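Long-range contact in HemO (Neisseria meningitidis, PDB 1J77), which binds heme through an axial histidine and probably cleaves it oxidatively, opening the porphyrin ring as heme oxygenases do: residues Q49-Y60 and L72-V81. Sequence-based numbering, arbitrary orientation.
Sequences QSVFHKAVDHIY and LEYMARYDAV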
loop_
_atom_site.group_PDB
_atom_site.type_symbol
_atom_site.label_atom_id
_atom_site.label_comp_id
_atom_site.label_asym_id
_atom_site.label_seq_id
_atom_site.Cartn_x
_atom_site.Cartn_y
_atom_site.Cartn_z
ATOM N N GLN A 49 -3.020 7.451 2.573
ATOM C CA GLN A 49 -3.515 6.127 2.258
ATOM C C GLN A 49 -4.584 6.219 1.154
ATOM O O GLN A 49 -4.632 5.363 0.259
ATOM C CB GLN A 49 -4.093 5.438 3.518
ATOM C CG GLN A 49 -3.094 5.133 4.628
ATOM C CD GLN A 49 -2.314 3.884 4.345
ATOM O OE1 GLN A 49 -2.590 2.808 4.912
ATOM N NE2 GLN A 49 -1.311 3.999 3.472
ATOM N N SER A 50 -5.442 7.231 1.215
ATOM C CA SER A 50 -6.502 7.409 0.175
ATOM C C SER A 50 -5.942 7.554 -1.221
ATOM O O SER A 50 -6.444 6.922 -2.189
ATOM C CB SER A 50 -7.394 8.643 0.462
ATOM O OG SER A 50 -8.387 8.749 -0.552
ATOM N N VAL A 51 -4.912 8.349 -1.366
ATOM C CA VAL A 51 -4.311 8.612 -2.652
ATOM C C VAL A 51 -3.659 7.361 -3.185
ATOM O O VAL A 51 -3.809 6.997 -4.378
ATOM C CB VAL A 51 -3.271 9.766 -2.590
ATOM C CG1 VAL A 51 -2.548 9.972 -3.911
ATOM C CG2 VAL A 51 -3.953 11.022 -2.184
ATOM N N PHE A 52 -2.887 6.702 -2.346
ATOM C CA PHE A 52 -2.237 5.476 -2.794
ATOM C C PHE A 52 -3.256 4.423 -3.244
ATOM O O PHE A 52 -3.098 3.766 -4.293
ATOM C CB PHE A 52 -1.303 4.896 -1.729
ATOM C CG PHE A 52 -0.602 3.647 -2.203
ATOM C CD1 PHE A 52 0.460 3.725 -3.091
ATOM C CD2 PHE A 52 -1.003 2.429 -1.770
ATOM C CE1 PHE A 52 1.088 2.564 -3.546
ATOM C CE2 PHE A 52 -0.352 1.286 -2.231
ATOM C CZ PHE A 52 0.653 1.385 -3.089
ATOM N N HIS A 53 -4.267 4.194 -2.427
ATOM C CA HIS A 53 -5.251 3.158 -2.773
ATOM C C HIS A 53 -6.112 3.579 -3.967
ATOM O O HIS A 53 -6.509 2.742 -4.765
ATOM C CB HIS A 53 -6.061 2.776 -1.536
ATOM C CG HIS A 53 -5.306 1.827 -0.672
ATOM N ND1 HIS A 53 -4.587 2.190 0.461
ATOM C CD2 HIS A 53 -5.046 0.520 -0.877
ATOM C CE1 HIS A 53 -3.997 1.117 0.954
ATOM N NE2 HIS A 53 -4.247 0.096 0.154
ATOM N N LYS A 54 -6.375 4.856 -4.149
ATOM C CA LYS A 54 -7.037 5.270 -5.388
ATOM C C LYS A 54 -6.185 4.939 -6.619
ATOM O O LYS A 54 -6.693 4.470 -7.647
ATOM C CB LYS A 54 -7.376 6.765 -5.338
ATOM C CG LYS A 54 -7.920 7.352 -6.663
ATOM C CD LYS A 54 -9.196 6.772 -7.101
ATOM C CE LYS A 54 -9.619 7.331 -8.489
ATOM N NZ LYS A 54 -11.057 7.074 -8.742
ATOM N N ALA A 55 -4.899 5.198 -6.544
ATOM C CA ALA A 55 -3.957 4.997 -7.620
ATOM C C ALA A 55 -3.878 3.550 -8.100
ATOM O O ALA A 55 -3.375 3.312 -9.205
ATOM C CB ALA A 55 -2.566 5.481 -7.206
ATOM N N VAL A 56 -4.253 2.606 -7.245
ATOM C CA VAL A 56 -4.200 1.218 -7.660
ATOM C C VAL A 56 -5.554 0.622 -7.930
ATOM O O VAL A 56 -5.653 -0.547 -8.308
ATOM C CB VAL A 56 -3.411 0.325 -6.677
ATOM C CG1 VAL A 56 -1.923 0.707 -6.595
ATOM C CG2 VAL A 56 -4.090 0.264 -5.299
ATOM N N ASP A 57 -6.604 1.418 -7.810
ATOM C CA ASP A 57 -7.976 0.963 -7.935
ATOM C C ASP A 57 -8.286 0.291 -9.264
ATOM O O ASP A 57 -8.937 -0.723 -9.277
ATOM C CB ASP A 57 -8.953 2.109 -7.666
ATOM C CG ASP A 57 -10.293 1.595 -7.283
ATOM O OD1 ASP A 57 -11.303 1.910 -7.977
ATOM O OD2 ASP A 57 -10.377 0.800 -6.324
ATOM N N HIS A 58 -7.785 0.890 -10.333
ATOM C CA HIS A 58 -8.028 0.369 -11.691
ATOM C C HIS A 58 -7.243 -0.937 -11.930
ATOM O O HIS A 58 -7.579 -1.735 -12.848
ATOM C CB HIS A 58 -7.635 1.435 -12.717
ATOM C CG HIS A 58 -6.158 1.679 -12.810
ATOM N ND1 HIS A 58 -5.426 2.205 -11.759
ATOM C CD2 HIS A 58 -5.253 1.394 -13.784
ATOM C CE1 HIS A 58 -4.148 2.277 -12.109
ATOM N NE2 HIS A 58 -4.010 1.767 -13.321
ATOM N N ILE A 59 -6.182 -1.168 -11.159
ATOM C CA ILE A 59 -5.414 -2.399 -11.291
ATOM C C ILE A 59 -6.173 -3.543 -10.610
ATOM O O ILE A 59 -6.229 -4.647 -11.137
ATOM C CB ILE A 59 -4.000 -2.221 -10.701
ATOM C CG1 ILE A 59 -3.290 -1.053 -11.388
ATOM C CG2 ILE A 59 -3.190 -3.561 -10.835
ATOM C CD1 ILE A 59 -1.912 -0.741 -10.820
ATOM N N TYR A 60 -6.776 -3.278 -9.458
ATOM C CA TYR A 60 -7.567 -4.293 -8.745
ATOM C C TYR A 60 -8.766 -4.717 -9.566
ATOM O O TYR A 60 -9.202 -5.863 -9.477
ATOM C CB TYR A 60 -8.028 -3.855 -7.332
ATOM C CG TYR A 60 -6.952 -4.086 -6.248
ATOM C CD1 TYR A 60 -6.163 -3.044 -5.765
ATOM C CD2 TYR A 60 -6.769 -5.332 -5.683
ATOM C CE1 TYR A 60 -5.197 -3.256 -4.803
ATOM C CE2 TYR A 60 -5.814 -5.560 -4.728
ATOM C CZ TYR A 60 -5.018 -4.518 -4.284
ATOM O OH TYR A 60 -4.068 -4.784 -3.306
ATOM N N LEU A 72 -10.045 -10.732 -7.443
ATOM C CA LEU A 72 -9.086 -9.655 -7.180
ATOM C C LEU A 72 -9.762 -8.339 -6.898
ATOM O O LEU A 72 -9.352 -7.616 -5.984
ATOM C CB LEU A 72 -8.138 -9.488 -8.349
ATOM C CG LEU A 72 -7.094 -8.369 -8.274
ATOM C CD1 LEU A 72 -6.070 -8.650 -7.104
ATOM C CD2 LEU A 72 -6.382 -8.154 -9.602
ATOM N N GLU A 73 -10.764 -7.992 -7.686
ATOM C CA GLU A 73 -11.430 -6.715 -7.492
ATOM C C GLU A 73 -11.889 -6.456 -6.043
ATOM O O GLU A 73 -11.974 -5.297 -5.605
ATOM C CB GLU A 73 -12.614 -6.618 -8.452
ATOM C CG GLU A 73 -13.617 -7.750 -8.354
ATOM C CD GLU A 73 -14.804 -7.529 -9.272
ATOM O OE1 GLU A 73 -15.438 -6.457 -9.136
ATOM O OE2 GLU A 73 -15.084 -8.404 -10.126
ATOM N N TYR A 74 -12.164 -7.520 -5.296
ATOM C CA TYR A 74 -12.693 -7.381 -3.929
ATOM C C TYR A 74 -11.640 -7.148 -2.848
ATOM O O TYR A 74 -11.963 -6.765 -1.710
ATOM C CB TYR A 74 -13.523 -8.611 -3.584
ATOM C CG TYR A 74 -14.673 -8.761 -4.510
ATOM C CD1 TYR A 74 -14.953 -9.972 -5.111
ATOM C CD2 TYR A 74 -15.470 -7.666 -4.815
ATOM C CE1 TYR A 74 -16.013 -10.097 -5.975
ATOM C CE2 TYR A 74 -16.527 -7.783 -5.675
ATOM C CZ TYR A 74 -16.791 -8.996 -6.251
ATOM O OH TYR A 74 -17.848 -9.098 -7.108
ATOM N N MET A 75 -10.382 -7.358 -3.208
ATOM C CA MET A 75 -9.276 -7.134 -2.287
ATOM C C MET A 75 -8.941 -5.648 -2.104
ATOM O O MET A 75 -8.191 -5.310 -1.185
ATOM C CB MET A 75 -8.041 -7.896 -2.755
ATOM C CG MET A 75 -8.186 -9.415 -2.675
ATOM S SD MET A 75 -6.802 -10.214 -3.474
ATOM C CE MET A 75 -7.441 -11.972 -3.642
ATOM N N ALA A 76 -9.503 -4.772 -2.938
ATOM C CA ALA A 76 -9.193 -3.337 -2.859
ATOM C C ALA A 76 -9.639 -2.675 -1.556
ATOM O O ALA A 76 -10.690 -2.996 -0.994
ATOM C CB ALA A 76 -9.765 -2.589 -4.042
ATOM N N ARG A 77 -8.816 -1.746 -1.059
ATOM C CA ARG A 77 -9.100 -1.081 0.214
ATOM C C ARG A 77 -9.492 0.389 0.119
ATOM O O ARG A 77 -9.640 1.084 1.099
ATOM C CB ARG A 77 -7.852 -1.141 1.088
ATOM C CG ARG A 77 -7.301 -2.504 1.321
ATOM C CD ARG A 77 -8.123 -3.312 2.237
ATOM N NE ARG A 77 -7.348 -4.403 2.815
ATOM C CZ ARG A 77 -7.877 -5.524 3.281
ATOM N NH1 ARG A 77 -9.190 -5.717 3.232
ATOM N NH2 ARG A 77 -7.098 -6.460 3.803
ATOM N N TYR A 78 -9.633 0.906 -1.085
ATOM C CA TYR A 78 -9.997 2.289 -1.223
ATOM C C TYR A 78 -11.312 2.634 -0.572
ATOM O O TYR A 78 -11.427 3.657 0.087
ATOM C CB TYR A 78 -10.000 2.622 -2.721
ATOM C CG TYR A 78 -10.355 4.032 -3.121
ATOM C CD1 TYR A 78 -9.816 5.140 -2.508
ATOM C CD2 TYR A 78 -11.211 4.230 -4.195
ATOM C CE1 TYR A 78 -10.149 6.378 -2.891
ATOM C CE2 TYR A 78 -11.538 5.495 -4.619
ATOM C CZ TYR A 78 -11.022 6.561 -3.968
ATOM O OH TYR A 78 -11.375 7.813 -4.405
ATOM N N ASP A 79 -12.313 1.788 -0.740
ATOM C CA ASP A 79 -13.596 2.063 -0.118
ATOM C C ASP A 79 -13.448 2.153 1.420
ATOM O O ASP A 79 -13.972 3.089 2.059
ATOM C CB ASP A 79 -14.636 0.983 -0.501
ATOM C CG ASP A 79 -15.122 1.064 -1.951
ATOM O OD1 ASP A 79 -15.186 2.180 -2.549
ATOM O OD2 ASP A 79 -15.519 0.010 -2.539
ATOM N N ALA A 80 -12.663 1.225 1.975
ATOM C CA ALA A 80 -12.451 1.164 3.435
ATOM C C ALA A 80 -11.738 2.419 3.933
ATOM O O ALA A 80 -12.176 2.999 4.908
ATOM C CB ALA A 80 -11.703 -0.115 3.820
ATOM N N VAL A 81 -10.653 2.856 3.283
ATOM C CA VAL A 81 -9.981 4.106 3.691
ATOM C C VAL A 81 -10.921 5.306 3.585
ATOM O O VAL A 81 -10.880 6.220 4.379
ATOM C CB VAL A 81 -8.730 4.500 2.811
ATOM C CG1 VAL A 81 -7.992 5.707 3.424
ATOM C CG2 VAL A 81 -7.769 3.396 2.696
#
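Three aromatic rings, those of Tyr60, His53 and Tyr78, carry the packing of helix 39-60 against residues 72-81 in the all-helical heme oxygenase fold. Ala76 lies over one face of the Tyr60 ring, its CA 4.1 Å from the ring centroid and only 10° off the normal, a CH-pi contact. Leu72 O sits at the edge of this ring, near its plane, while Leu72 CD1 approaches Tyr60 CD2 and Met75 CB meets Tyr60 CE2 at 3.8 Å. The phenol OH reaches beyond both segments to hydrogen-bond Glu115 on helix 104-119.

His53 is sandwiched: Phe52 CD2 lies over the centre of one face, and Arg77 CB is offset toward the rim of the other, 4.1 Å from the ring centroid. The imidazole is also tied to its own helix. With CG anti to the carbonyl carbon and beside the backbone N (chi1 -80°), the ring turns back toward the preceding turn, where ND1 donates to Gln49 O at 3.2 Å from above the carbonyl plane; His53 N reaches the same oxygen from the other face. Phe52, the residue before it, touches the heme, so the His53 ring backs a residue of the heme pocket.

The Tyr78 ring carries Lys54 CB on one face, 4.0 Å from its centroid, and has Ser50 OG at an edge. Because the lysine chain bends at chi2 (63°), its CD stays over the same face, near CZ and the OH. Asp57 approaches this ring obliquely with OD2, while its OD1 forms a salt bridge with Lys61. One turn further along helix 78-87, Val81 CG1 rests 3.7 Å from Ser50 N.

Where helix 39-60 ends, Asn66 bridges the segments, its ND2 donating to Tyr60 O and its OD1 accepting from Glu73 N; Glu73 CA adds a CA-H...O contact of 3.1 Å to Tyr60 O.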